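Local coordinates for protein HicB3 antitoxin (Yersinia pestis, PDB 4P78) that acts as the antitoxin of a toxin-antitoxin pair, binding its partner toxin HicA3 and probably neutralising it, at residues I7-V11 / E12-G16; P59-P63 / H64-D68. All blocks are in the same frame, centred on the assembly; numbering follows the deposited sequence.

Interaction 1. Residues I7-V11 / E12-G16; sequences IFKTV and EGFDG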
# COMPACT_ATOMS: atom_id res chain seq x y z
N ILE A 7 0.93 2.44 7.03
CA ILE A 7 0.95 3.76 7.63
C ILE A 7 -0.42 4.27 8.07
O ILE A 7 -1.47 3.86 7.55
CB ILE A 7 1.59 4.81 6.69
CG1 ILE A 7 0.70 5.13 5.51
CG2 ILE A 7 2.97 4.35 6.22
CD1 ILE A 7 1.28 6.21 4.63
N PHE A 8 -0.39 5.18 9.03
CA PHE A 8 -1.56 5.65 9.73
C PHE A 8 -1.47 7.15 9.88
O PHE A 8 -0.39 7.69 10.11
CB PHE A 8 -1.66 4.99 11.11
CG PHE A 8 -1.65 3.50 11.06
CD1 PHE A 8 -2.83 2.78 11.01
CD2 PHE A 8 -0.44 2.81 11.04
CE1 PHE A 8 -2.81 1.40 10.96
CE2 PHE A 8 -0.43 1.43 10.97
CZ PHE A 8 -1.62 0.73 10.93
N LYS A 9 -2.60 7.83 9.73
CA LYS A 9 -2.64 9.28 9.84
C LYS A 9 -2.40 9.76 11.28
O LYS A 9 -2.95 9.20 12.22
CB LYS A 9 -3.98 9.81 9.34
CG LYS A 9 -3.85 10.82 8.23
CD LYS A 9 -3.20 12.08 8.74
CE LYS A 9 -2.63 12.91 7.60
NZ LYS A 9 -1.75 13.99 8.14
N THR A 10 -1.55 10.78 11.44
CA THR A 10 -1.35 11.45 12.72
C THR A 10 -1.67 12.93 12.54
O THR A 10 -1.97 13.37 11.43
CB THR A 10 0.10 11.31 13.26
OG1 THR A 10 0.99 12.02 12.40
CG2 THR A 10 0.53 9.84 13.33
N VAL A 11 -1.57 13.71 13.61
CA VAL A 11 -1.79 15.15 13.48
C VAL A 11 -0.62 15.77 12.70
O VAL A 11 -0.84 16.63 11.85
CB VAL A 11 -1.98 15.85 14.85
CG1 VAL A 11 -2.97 15.07 15.71
CG2 VAL A 11 -0.66 16.03 15.60
N GLU A 12 0.60 15.30 12.95
CA GLU A 12 1.79 15.83 12.29
C GLU A 12 1.82 15.43 10.82
O GLU A 12 2.11 16.25 9.94
CB GLU A 12 3.06 15.34 13.00
CG GLU A 12 3.38 16.02 14.34
CD GLU A 12 4.34 15.19 15.19
OE1 GLU A 12 4.05 13.99 15.41
OE2 GLU A 12 5.40 15.73 15.62
N GLY A 13 1.50 14.17 10.55
CA GLY A 13 1.41 13.66 9.20
C GLY A 13 1.06 12.18 9.22
O GLY A 13 -0.12 11.81 9.26
N PHE A 14 2.08 11.32 9.20
CA PHE A 14 1.86 9.88 9.24
C PHE A 14 2.90 9.16 10.10
O PHE A 14 4.02 9.63 10.27
CB PHE A 14 1.91 9.27 7.84
CG PHE A 14 1.05 9.99 6.84
CD1 PHE A 14 -0.26 9.60 6.63
CD2 PHE A 14 1.56 11.04 6.09
CE1 PHE A 14 -1.05 10.25 5.70
CE2 PHE A 14 0.77 11.70 5.16
CZ PHE A 14 -0.53 11.30 4.97
N ASP A 15 2.53 7.99 10.60
CA ASP A 15 3.54 7.06 11.10
C ASP A 15 3.14 5.64 10.73
O ASP A 15 2.07 5.42 10.15
CB ASP A 15 3.74 7.22 12.61
CG ASP A 15 2.47 6.97 13.42
OD1 ASP A 15 2.38 7.52 14.54
OD2 ASP A 15 1.58 6.22 12.98
N GLY A 16 4.01 4.68 11.03
CA GLY A 16 3.68 3.29 10.80
C GLY A 16 4.86 2.38 11.04
O GLY A 16 5.77 2.72 11.77

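Interaction 2. Residues P59-P63 / H64-D68; sequences PPKDP and HRYID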
# COMPACT_ATOMS: atom_id res chain seq x y z
N PRO A 59 12.43 -11.38 3.01
CA PRO A 59 11.90 -10.45 2.01
C PRO A 59 10.37 -10.46 1.99
O PRO A 59 9.76 -11.32 2.64
CB PRO A 59 12.47 -11.00 0.69
CG PRO A 59 13.68 -11.74 1.09
CD PRO A 59 13.36 -12.35 2.40
N PRO A 60 9.75 -9.50 1.29
CA PRO A 60 8.29 -9.40 1.28
C PRO A 60 7.58 -10.65 0.78
O PRO A 60 8.01 -11.27 -0.20
CB PRO A 60 8.03 -8.22 0.34
CG PRO A 60 9.24 -7.37 0.47
CD PRO A 60 10.39 -8.34 0.63
N LYS A 61 6.47 -10.98 1.44
CA LYS A 61 5.72 -12.20 1.20
C LYS A 61 4.76 -12.16 -0.01
O LYS A 61 4.85 -11.31 -0.89
CB LYS A 61 4.92 -12.54 2.46
CG LYS A 61 5.71 -12.35 3.77
CD LYS A 61 7.02 -13.15 3.78
CE LYS A 61 7.80 -12.94 5.08
NZ LYS A 61 8.57 -11.65 5.15
N ASP A 62 3.84 -13.13 -0.04
CA ASP A 62 2.78 -13.17 -1.04
C ASP A 62 1.82 -12.00 -0.81
O ASP A 62 1.49 -11.71 0.34
CB ASP A 62 2.03 -14.50 -0.94
CG ASP A 62 1.15 -14.75 -2.13
OD1 ASP A 62 0.04 -14.17 -2.20
OD2 ASP A 62 1.59 -15.51 -3.03
N PRO A 63 1.38 -11.34 -1.90
CA PRO A 63 0.42 -10.22 -1.79
C PRO A 63 -0.79 -10.55 -0.94
O PRO A 63 -1.31 -9.68 -0.24
CB PRO A 63 -0.01 -9.97 -3.24
CG PRO A 63 1.13 -10.46 -4.06
CD PRO A 63 1.75 -11.60 -3.30
N HIS A 64 -1.24 -11.81 -0.99
CA HIS A 64 -2.35 -12.24 -0.15
C HIS A 64 -2.12 -12.00 1.33
O HIS A 64 -3.08 -11.75 2.06
CB HIS A 64 -2.63 -13.73 -0.38
CG HIS A 64 -3.26 -14.02 -1.70
ND1 HIS A 64 -4.01 -15.16 -1.94
CD2 HIS A 64 -3.26 -13.32 -2.86
CE1 HIS A 64 -4.44 -15.14 -3.19
NE2 HIS A 64 -4.00 -14.04 -3.77
N ARG A 65 -0.86 -12.08 1.78
CA ARG A 65 -0.58 -11.90 3.21
C ARG A 65 -0.88 -10.47 3.66
O ARG A 65 -1.30 -10.26 4.80
CB ARG A 65 0.87 -12.27 3.54
CG ARG A 65 1.10 -13.78 3.66
CD ARG A 65 2.44 -14.11 4.30
NE ARG A 65 2.87 -15.47 3.98
CZ ARG A 65 3.98 -16.04 4.43
NH1 ARG A 65 4.79 -15.36 5.24
NH2 ARG A 65 4.29 -17.28 4.08
N TYR A 66 -0.68 -9.49 2.78
CA TYR A 66 -0.97 -8.09 3.12
C TYR A 66 -2.45 -7.77 2.96
O TYR A 66 -3.05 -7.11 3.81
CB TYR A 66 -0.10 -7.15 2.28
CG TYR A 66 1.35 -7.55 2.39
CD1 TYR A 66 2.12 -7.15 3.49
CD2 TYR A 66 1.94 -8.39 1.45
CE1 TYR A 66 3.46 -7.56 3.62
CE2 TYR A 66 3.27 -8.80 1.57
CZ TYR A 66 4.03 -8.39 2.65
OH TYR A 66 5.35 -8.80 2.75
N ILE A 67 -3.06 -8.26 1.89
CA ILE A 67 -4.48 -8.04 1.64
C ILE A 67 -5.32 -8.68 2.75
O ILE A 67 -6.38 -8.18 3.10
CB ILE A 67 -4.90 -8.59 0.26
CG1 ILE A 67 -4.10 -7.87 -0.83
CG2 ILE A 67 -6.41 -8.40 0.02
CD1 ILE A 67 -4.07 -8.60 -2.16
N ASP A 68 -4.83 -9.78 3.32
CA ASP A 68 -5.55 -10.44 4.42
C ASP A 68 -5.15 -9.93 5.82
O ASP A 68 -5.72 -10.38 6.81
CB ASP A 68 -5.34 -11.96 4.35
CG ASP A 68 -6.20 -12.62 3.28
OD1 ASP A 68 -7.28 -12.08 2.95
OD2 ASP A 68 -5.80 -13.69 2.77

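Interaction 1. Residues I7-V11 / E12-G16
Phe14 faces Lys9 across a beta hairpin, in a non-hydrogen-bonded antiparallel pair. The lysine chain bends at CB-CG (chi2 -66°) and crosses over one face of the ring. Lys9 CE makes a CH-pi contact 4.0 Å from the ring centroid of Phe14. Lys9 NZ forms a cation-pi contact, 4.5 Å from the Phe14 centroid. Lys9 NZ also donates to Gly13 O, at 2.9 Å. Gly13 O takes a second bond from Thr10 N, at 2.8 Å and almost straight at the hydrogen (176°). The two donors come from opposite faces of the carbonyl plane.

Thr10 closes the turn with its side chain as well. Thr10 OG1 lies between its own backbone N and carbonyl carbon (chi1 67°), where it accepts from Gly13 N at 2.9 Å. The methyl of Thr10, CG2, sits anti to the carbonyl carbon and meets Asp15 OD1 at 3.2 Å. Asp15 pairs with Phe8 through two backbone bonds, the shorter being Phe8 N to Asp15 O at 2.7 Å. The Asp15 carboxylate lies on the same face of the sheet as Phe8 and binds Ser50 of the HicA3 toxin chain. At the turn, the Glu12 carboxylate also reaches that chain, bonding Lys47 N and forming a salt bridge with Arg46.

Strands 2-9 and 14-17 are central in the four-stranded sheet. Strand 78-83 flanks 2-9, and strand 25-28 flanks 14-17. On the side of Ile7 and Phe14, helix 31-52 packs on the hairpin: Phe14 stacks on Phe31, and both Ile7 and Phe14 touch Ile34.

Interaction 2. Residues P59-P63 / H64-D68
His64 receives its cap from Asp62: His64 N donates to Asp62 OD1 at 2.9 Å, using the anti lone pair of that oxygen. CG of Asp62 is turned beside the carbonyl carbon (chi1 -166°), which brings the carboxylate back over the helix start. The carboxylate and the imidazole lie side by side with their planes 84° apart. NE2 of His64 reaches across to Gly13 O of the second subunit.

Arg65 N donates to Asp62 O at 2.8 Å. The arginine chain is extended and crosses Lys61, with Arg65 CD 3.5 Å from Lys61 CB. The charged ends stay separate, and Lys61 NZ turns back to Pro59 O. This is an N-capped helix start: Asp62 is the N-cap and Pro63 follows it in the first turn, where the missing N-H of a proline costs no helix bond.

Tyr66 sends its hydroxyl back to the incoming loop. Tyr66 OH accepts from Lys61 N at 2.8 Å and is also hydrogen-bonded to Asp20. The Tyr66 and Lys61 side chains cross at about a right angle, and the ring meets Phe31 of the second subunit.

Ile67 N makes a nearly straight bond to Pro63 O, at 3.1 Å (172°). Ile67 CD1 lies 3.5 Å from the same Pro63 O. Asp68 forms a salt bridge with Lys9 of the second subunit.

Both interactions are local, but they hold different elements. Interaction 1 closes a hairpin and is mostly buried, covered by helix 31-52, the toxin and the second subunit. Interaction 2 starts helix 63-67 from a loop and is only partly buried. Their centres are 22 Å apart and they do not touch within the chain. The hairpin relies on strand pairing, a turn carbonyl that accepts two hydrogen bonds from the hairpin and a lysine over an aromatic face. The helix start relies on an aspartate cap and a tyrosine hydroxyl. Across the subunit interface they meet: 64-68 of one subunit bonds to the hairpin turn region of the other. Interaction 1 also faces the toxin.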